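Local coordinates for envelope glycoprotein (PDB 5ZKX), which drives fusion of the viral envelope with the host-cell membrane as a trimeric class III fusion glycoprotein, captured here in its postfusion form, at the interface of chains A and B. Sequence-based numbering; all coordinates share one arbitrary frame. Chains: chain A/B, Envelope glycoprotein.

Contact 1: the interface of chains A and B. Residues chain A 319, 398-399, 401; chain B 316, 319-320.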
ATOM      1  N   MET A 319      10.850  33.064 -36.327  1.00 28.72           N
ATOM      2  CA  MET A 319      11.403  34.336 -35.872  1.00 26.28           C
ATOM      3  C   MET A 319      12.774  34.608 -36.477  1.00 25.55           C
ATOM      4  O   MET A 319      13.119  35.768 -36.722  1.00 26.09           O
ATOM      5  CB  MET A 319      11.477  34.359 -34.345  1.00 27.08           C
ATOM      6  CG  MET A 319      10.116  34.442 -33.669  1.00 30.00           C
ATOM      7  SD  MET A 319      10.194  34.552 -31.870  1.00 37.96           S
ATOM      8  CE  MET A 319      10.978  36.147 -31.656  1.00 25.37           C
ATOM      9  N   LEU A 398       1.966  43.787 -24.803  1.00 24.27           N
ATOM     10  CA  LEU A 398       1.450  43.044 -25.946  1.00 19.92           C
ATOM     11  C   LEU A 398       1.107  41.601 -25.608  1.00 19.24           C
ATOM     12  O   LEU A 398       0.454  40.933 -26.415  1.00 19.97           O
ATOM     13  CB  LEU A 398       2.467  43.063 -27.089  1.00 14.56           C
ATOM     14  CG  LEU A 398       2.904  44.440 -27.591  1.00 23.71           C
ATOM     15  CD1 LEU A 398       4.140  44.325 -28.473  1.00 20.98           C
ATOM     16  CD2 LEU A 398       1.766  45.123 -28.336  1.00 23.24           C
ATOM     17  N   PHE A 399       1.527  41.107 -24.446  1.00 23.39           N
ATOM     18  CA  PHE A 399       1.380  39.701 -24.093  1.00 21.20           C
ATOM     19  C   PHE A 399       0.389  39.452 -22.970  1.00 20.56           C
ATOM     20  O   PHE A 399      -0.334  38.456 -23.012  1.00 22.56           O
ATOM     21  CB  PHE A 399       2.744  39.119 -23.708  1.00 24.14           C
ATOM     22  CG  PHE A 399       3.839  39.490 -24.661  1.00 21.97           C
ATOM     23  CD1 PHE A 399       4.009  38.791 -25.843  1.00 22.95           C
ATOM     24  CD2 PHE A 399       4.683  40.550 -24.389  1.00 18.80           C
ATOM     25  CE1 PHE A 399       5.008  39.137 -26.731  1.00 20.83           C
ATOM     26  CE2 PHE A 399       5.680  40.899 -25.272  1.00 19.62           C
ATOM     27  CZ  PHE A 399       5.842  40.193 -26.443  1.00 21.92           C
ATOM     28  N   PHE A 401       1.005  38.410 -20.133  1.00 33.65           N
ATOM     29  CA  PHE A 401       1.406  37.140 -19.547  1.00 31.04           C
ATOM     30  C   PHE A 401       1.505  37.269 -18.035  1.00 35.35           C
ATOM     31  O   PHE A 401       2.063  38.239 -17.515  1.00 40.21           O
ATOM     32  CB  PHE A 401       2.751  36.686 -20.115  1.00 30.06           C
ATOM     33  CG  PHE A 401       2.666  36.103 -21.497  1.00 24.50           C
ATOM     34  CD1 PHE A 401       1.442  35.918 -22.116  1.00 23.99           C
ATOM     35  CD2 PHE A 401       3.815  35.737 -22.176  1.00 22.54           C
ATOM     36  CE1 PHE A 401       1.367  35.383 -23.389  1.00 22.60           C
ATOM     37  CE2 PHE A 401       3.745  35.199 -23.445  1.00 23.90           C
ATOM     38  CZ  PHE A 401       2.518  35.022 -24.053  1.00 22.35           C
TER
ATOM     39  N   THR B 316       9.270  37.008 -25.411  1.00 30.26           N
ATOM     40  CA  THR B 316       8.610  38.303 -25.291  1.00 33.00           C
ATOM     41  C   THR B 316       9.612  39.446 -25.350  1.00 34.94           C
ATOM     42  O   THR B 316       9.287  40.527 -25.855  1.00 34.31           O
ATOM     43  CB  THR B 316       7.797  38.379 -23.996  1.00 29.28           C
ATOM     44  OG1 THR B 316       8.658  38.185 -22.869  1.00 34.30           O
ATOM     45  CG2 THR B 316       6.706  37.322 -23.987  1.00 31.06           C
ATOM     46  N   MET B 319      10.472  39.677 -29.098  1.00 28.72           N
ATOM     47  CA  MET B 319       9.347  40.209 -29.861  1.00 26.28           C
ATOM     48  C   MET B 319       9.082  41.673 -29.535  1.00 25.55           C
ATOM     49  O   MET B 319       8.652  42.430 -30.411  1.00 26.09           O
ATOM     50  CB  MET B 319       8.095  39.368 -29.604  1.00 27.08           C
ATOM     51  CG  MET B 319       8.158  37.978 -30.221  1.00 30.00           C
ATOM     52  SD  MET B 319       6.654  37.006 -29.995  1.00 37.96           S
ATOM     53  CE  MET B 319       5.484  37.951 -30.965  1.00 25.37           C
ATOM     54  N   ASN B 320       9.327  42.090 -28.292  1.00 26.35           N
ATOM     55  CA  ASN B 320       9.178  43.498 -27.941  1.00 26.53           C
ATOM     56  C   ASN B 320      10.132  44.368 -28.755  1.00 30.84           C
ATOM     57  O   ASN B 320       9.739  45.414 -29.283  1.00 29.56           O
ATOM     58  CB  ASN B 320       9.413  43.690 -26.441  1.00 23.49           C
ATOM     59  CG  ASN B 320       8.133  43.588 -25.628  1.00 25.94           C
ATOM     60  OD1 ASN B 320       7.033  43.735 -26.156  1.00 21.30           O
ATOM     61  ND2 ASN B 320       8.275  43.343 -24.329  1.00 30.65           N
TER

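Contact 2: the interface of chains A and B. Residues chain A 296, 299-300, 303; chain B 207-209, 235-237, 242, 410.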
ATOM      1  N   TYR A 296       2.309   5.613 -16.761  1.00 17.38           N
ATOM      2  CA  TYR A 296       1.425   5.997 -17.857  1.00 17.70           C
ATOM      3  C   TYR A 296       1.204   7.506 -17.892  1.00 18.18           C
ATOM      4  O   TYR A 296       1.179   8.112 -18.969  1.00 21.00           O
ATOM      5  CB  TYR A 296       0.092   5.259 -17.720  1.00 20.11           C
ATOM      6  CG  TYR A 296      -0.874   5.455 -18.867  1.00 18.73           C
ATOM      7  CD1 TYR A 296      -1.876   6.414 -18.801  1.00 19.01           C
ATOM      8  CD2 TYR A 296      -0.798   4.665 -20.007  1.00 19.19           C
ATOM      9  CE1 TYR A 296      -2.768   6.590 -19.843  1.00 17.24           C
ATOM     10  CE2 TYR A 296      -1.689   4.832 -21.053  1.00 18.55           C
ATOM     11  CZ  TYR A 296      -2.669   5.797 -20.966  1.00 16.08           C
ATOM     12  OH  TYR A 296      -3.553   5.972 -22.005  1.00 16.58           O
ATOM     13  N   GLU A 299       4.506   9.249 -19.035  1.00 17.54           N
ATOM     14  CA  GLU A 299       4.673   9.206 -20.483  1.00 19.39           C
ATOM     15  C   GLU A 299       3.745  10.197 -21.167  1.00 20.39           C
ATOM     16  O   GLU A 299       4.152  10.889 -22.107  1.00 25.02           O
ATOM     17  CB  GLU A 299       4.426   7.792 -21.009  1.00 22.92           C
ATOM     18  CG  GLU A 299       5.509   6.787 -20.643  1.00 23.95           C
ATOM     19  CD  GLU A 299       6.750   6.898 -21.512  1.00 27.17           C
ATOM     20  OE1 GLU A 299       7.217   5.855 -22.012  1.00 28.71           O
ATOM     21  OE2 GLU A 299       7.271   8.020 -21.684  1.00 26.25           O
ATOM     22  N   SER A 300       2.493  10.278 -20.709  1.00 26.48           N
ATOM     23  CA  SER A 300       1.563  11.269 -21.237  1.00 24.17           C
ATOM     24  C   SER A 300       2.083  12.681 -21.011  1.00 28.15           C
ATOM     25  O   SER A 300       1.960  13.545 -21.886  1.00 30.85           O
ATOM     26  CB  SER A 300       0.194  11.095 -20.582  1.00 28.53           C
ATOM     27  OG  SER A 300      -0.766  11.953 -21.169  1.00 35.96           O
ATOM     28  N   LEU A 303       4.851  13.445 -23.508  1.00 25.88           N
ATOM     29  CA  LEU A 303       4.296  13.770 -24.818  1.00 21.44           C
ATOM     30  C   LEU A 303       3.901  15.239 -24.893  1.00 23.13           C
ATOM     31  O   LEU A 303       4.199  15.924 -25.877  1.00 23.00           O
ATOM     32  CB  LEU A 303       3.086  12.883 -25.108  1.00 23.03           C
ATOM     33  CG  LEU A 303       3.308  11.619 -25.936  1.00 33.49           C
ATOM     34  CD1 LEU A 303       1.971  11.074 -26.416  1.00 28.36           C
ATOM     35  CD2 LEU A 303       4.227  11.898 -27.111  1.00 34.81           C
TER
ATOM     36  N   PRO B 207      -5.572   2.191 -24.657  1.00 25.16           N
ATOM     37  CA  PRO B 207      -4.549   3.204 -24.938  1.00 24.36           C
ATOM     38  C   PRO B 207      -3.211   2.834 -24.316  1.00 27.55           C
ATOM     39  O   PRO B 207      -3.141   2.310 -23.202  1.00 25.90           O
ATOM     40  CB  PRO B 207      -5.130   4.471 -24.301  1.00 27.58           C
ATOM     41  CG  PRO B 207      -5.992   3.958 -23.187  1.00 23.71           C
ATOM     42  CD  PRO B 207      -6.569   2.659 -23.677  1.00 25.33           C
ATOM     43  N   CYS B 208      -2.139   3.113 -25.053  1.00 32.64           N
ATOM     44  CA  CYS B 208      -0.793   2.778 -24.616  1.00 29.94           C
ATOM     45  C   CYS B 208       0.169   3.880 -25.032  1.00 29.55           C
ATOM     46  O   CYS B 208      -0.151   4.735 -25.861  1.00 32.76           O
ATOM     47  CB  CYS B 208      -0.321   1.433 -25.197  1.00 28.81           C
ATOM     48  SG  CYS B 208      -1.387   0.019 -24.828  1.00 32.21           S
ATOM     49  N   PHE B 209       1.358   3.850 -24.435  1.00 26.91           N
ATOM     50  CA  PHE B 209       2.469   4.716 -24.814  1.00 22.95           C
ATOM     51  C   PHE B 209       3.646   3.833 -25.197  1.00 30.05           C
ATOM     52  O   PHE B 209       4.133   3.051 -24.374  1.00 30.88           O
ATOM     53  CB  PHE B 209       2.847   5.665 -23.677  1.00 23.28           C
ATOM     54  CG  PHE B 209       1.825   6.732 -23.417  1.00 23.84           C
ATOM     55  CD1 PHE B 209       1.754   7.851 -24.224  1.00 25.23           C
ATOM     56  CD2 PHE B 209       0.928   6.610 -22.372  1.00 22.27           C
ATOM     57  CE1 PHE B 209       0.810   8.827 -23.992  1.00 24.52           C
ATOM     58  CE2 PHE B 209      -0.017   7.588 -22.135  1.00 20.55           C
ATOM     59  CZ  PHE B 209      -0.077   8.693 -22.949  1.00 20.26           C
ATOM     60  N   HIS B 235       3.378   0.914 -22.216  1.00 22.69           N
ATOM     61  CA  HIS B 235       2.770   1.201 -20.922  1.00 19.21           C
ATOM     62  C   HIS B 235       1.310   1.550 -21.167  1.00 19.44           C
ATOM     63  O   HIS B 235       1.004   2.617 -21.709  1.00 22.72           O
ATOM     64  CB  HIS B 235       3.512   2.331 -20.211  1.00 21.28           C
ATOM     65  CG  HIS B 235       4.979   2.077 -20.058  1.00 23.32           C
ATOM     66  ND1 HIS B 235       5.494   1.259 -19.076  1.00 22.58           N
ATOM     67  CD2 HIS B 235       6.041   2.517 -20.776  1.00 25.46           C
ATOM     68  CE1 HIS B 235       6.809   1.212 -19.189  1.00 24.66           C
ATOM     69  NE2 HIS B 235       7.167   1.967 -20.212  1.00 25.27           N
ATOM     70  N   CYS B 236       0.415   0.656 -20.770  1.00 24.59           N
ATOM     71  CA  CYS B 236      -0.970   0.707 -21.204  1.00 21.73           C
ATOM     72  C   CYS B 236      -1.904   1.033 -20.046  1.00 21.86           C
ATOM     73  O   CYS B 236      -1.501   1.148 -18.887  1.00 22.02           O
ATOM     74  CB  CYS B 236      -1.373  -0.617 -21.858  1.00 19.11           C
ATOM     75  SG  CYS B 236      -0.427  -0.989 -23.345  1.00 26.56           S
ATOM     76  N   LYS B 237      -3.177   1.184 -20.399  1.00 18.59           N
ATOM     77  CA  LYS B 237      -4.231   1.507 -19.457  1.00 19.08           C
ATOM     78  C   LYS B 237      -5.527   0.899 -19.971  1.00 23.02           C
ATOM     79  O   LYS B 237      -5.774   0.882 -21.180  1.00 22.04           O
ATOM     80  CB  LYS B 237      -4.370   3.025 -19.284  1.00 18.87           C
ATOM     81  CG  LYS B 237      -5.681   3.489 -18.678  1.00 18.09           C
ATOM     82  CD  LYS B 237      -5.672   4.989 -18.448  1.00 15.61           C
ATOM     83  CE  LYS B 237      -7.041   5.605 -18.677  1.00 24.60           C
ATOM     84  NZ  LYS B 237      -8.152   4.702 -18.273  1.00 29.48           N
ATOM     85  N   PHE B 242      -3.657  -0.714 -15.026  1.00 18.72           N
ATOM     86  CA  PHE B 242      -2.460  -0.149 -15.632  1.00 17.74           C
ATOM     87  C   PHE B 242      -1.370  -1.203 -15.618  1.00 19.28           C
ATOM     88  O   PHE B 242      -1.095  -1.799 -14.572  1.00 21.89           O
ATOM     89  CB  PHE B 242      -2.004   1.107 -14.889  1.00 20.77           C
ATOM     90  CG  PHE B 242      -3.053   2.174 -14.818  1.00 21.63           C
ATOM     91  CD1 PHE B 242      -4.049   2.122 -13.857  1.00 19.54           C
ATOM     92  CD2 PHE B 242      -3.050   3.222 -15.719  1.00 20.07           C
ATOM     93  CE1 PHE B 242      -5.017   3.095 -13.793  1.00 20.05           C
ATOM     94  CE2 PHE B 242      -4.011   4.200 -15.652  1.00 21.22           C
ATOM     95  CZ  PHE B 242      -5.002   4.132 -14.692  1.00 20.91           C
ATOM     96  N   VAL B 410      -6.463   9.860 -13.841  1.00 42.70           N
ATOM     97  CA  VAL B 410      -6.094   8.454 -13.714  1.00 39.89           C
ATOM     98  C   VAL B 410      -6.296   8.025 -12.266  1.00 38.54           C
ATOM     99  O   VAL B 410      -5.868   8.719 -11.338  1.00 38.76           O
ATOM    100  CB  VAL B 410      -4.639   8.226 -14.174  1.00 40.41           C
ATOM    101  CG1 VAL B 410      -4.028   7.040 -13.468  1.00 40.03           C
ATOM    102  CG2 VAL B 410      -4.579   8.035 -15.684  1.00 41.53           C
TER

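Contact 1: the interface of chains A and B
A loop of chain A carrying A:Leu398, A:Phe399 and A:Phe401 lies against helix 284-329 of chain B at B:Thr316, B:Met319 and B:Asn320, while the same long helix of chain A reaches B:Met319 through A:Met319. The protein belongs to the gp64 family of class III fusion glycoproteins, whose postfusion trimers are built on a central coiled coil with a C-terminal segment returning along its outside. The C-alpha positions agree with that layout: the loop runs from 398 to 401 roughly antiparallel to the helix direction from B:Thr316 to B:Asn320.

The A:Phe399 ring is the main contact of the loop. The B:Thr316 methyl CG2 stands over the middle of one ring face, 3.5 Å from the centroid, in a CH-pi contact. It is aimed there because OG1 takes the crowded position between backbone N and carbonyl carbon (chi1 59°), which puts CG2 anti to the carbonyl carbon. The opposite face is backed within chain A by A:Leu398 CB, 4.2 Å above the plane. At the rim, in plane, sit B:Met319 CB, 4.0 Å from A:Phe399 CZ, and the B:Asn320 amide carbon CG. The amide plane is turned 60° from the ring; its oxygen OD1 approaches A:Phe399 CE2 at 3.3 Å, a polar atom meeting the ring rim rather than its face.

A:Phe401 supports this arrangement from a second side. Its CE2 lies 3.7 Å from B:Thr316 CG2, so that methyl touches both rings; separately, A:Phe399 CB rests over the A:Phe401 ring face.

Between the helices, the two methionines meet with their side chains at about a right angle. The A:Met319 chain bends at its last torsion (chi3 66°), and its terminal methyl CE meets B:Met319 CG at 3.7 Å.

Contact 2: the interface of chains A and B
The long coiled-coil helix 284-329 of chain A inserts A:Tyr296 into a pocket formed largely by strands 200-210 and 234-238 of chain B, which the B:Cys208-B:Cys236 disulfide ties together. With 146 Å² of its surface hidden by chain B, the tyrosine accounts for much of this patch. Its ring is swung out from the helix with CG anti to the backbone N (chi1 -174°), and both faces are packed.

On one face the B:Phe209 ring comes edge-on, its plane inclined 63° to that of the tyrosine and the centroids 4.7 Å apart; B:Phe209 CE2 leads, towards the rim. The other face takes the aliphatic part of B:Lys237: CB makes a CH-pi contact 3.7 Å from the centroid, and CD continues past A:Tyr296 CE1. The methylene chain of the lysine, at CB and CD, does the touching. The ring edge meets backbone, with the B:His235 carbonyl O 3.2 Å from A:Tyr296 CD2. At the tip, the phenol OH abuts CB of B:Pro207.

B:Phe209 is itself seated on the helix of chain A. One ring face lies over the backbone, with A:Ser300 N 3.7 Å above the plane and displaced towards the rim. A:Glu299 runs alongside, antiparallel to the phenylalanine, and applies CB to B:Phe209 CG, while its carboxylate turns towards B:His235; OE1 and NE2 of that pair remain 4.3 Å apart, too far for a salt bridge. Farther along the helix, A:Leu303 CD1 meets the in-plane edge of the phenylalanine at CE1, 3.5 Å away.

Contact 1 and contact 2 lie about 35 Å apart, measured between the centres of their C-alpha atoms, and share helix 284-329 of chain A. In contact 2 this helix supplies every chain A residue, at positions 296-303; in contact 1 it supplies A:Met319, further towards its C-terminal end. The chain A helix meets chain B strands at one level and the chain B helix at the other, where a chain A loop also covers the chain B helix. Repeated around the three-copy assembly, this would have each helix gripped by strands of one neighbour and the loop of the other, helping to lock the postfusion trimer along its length.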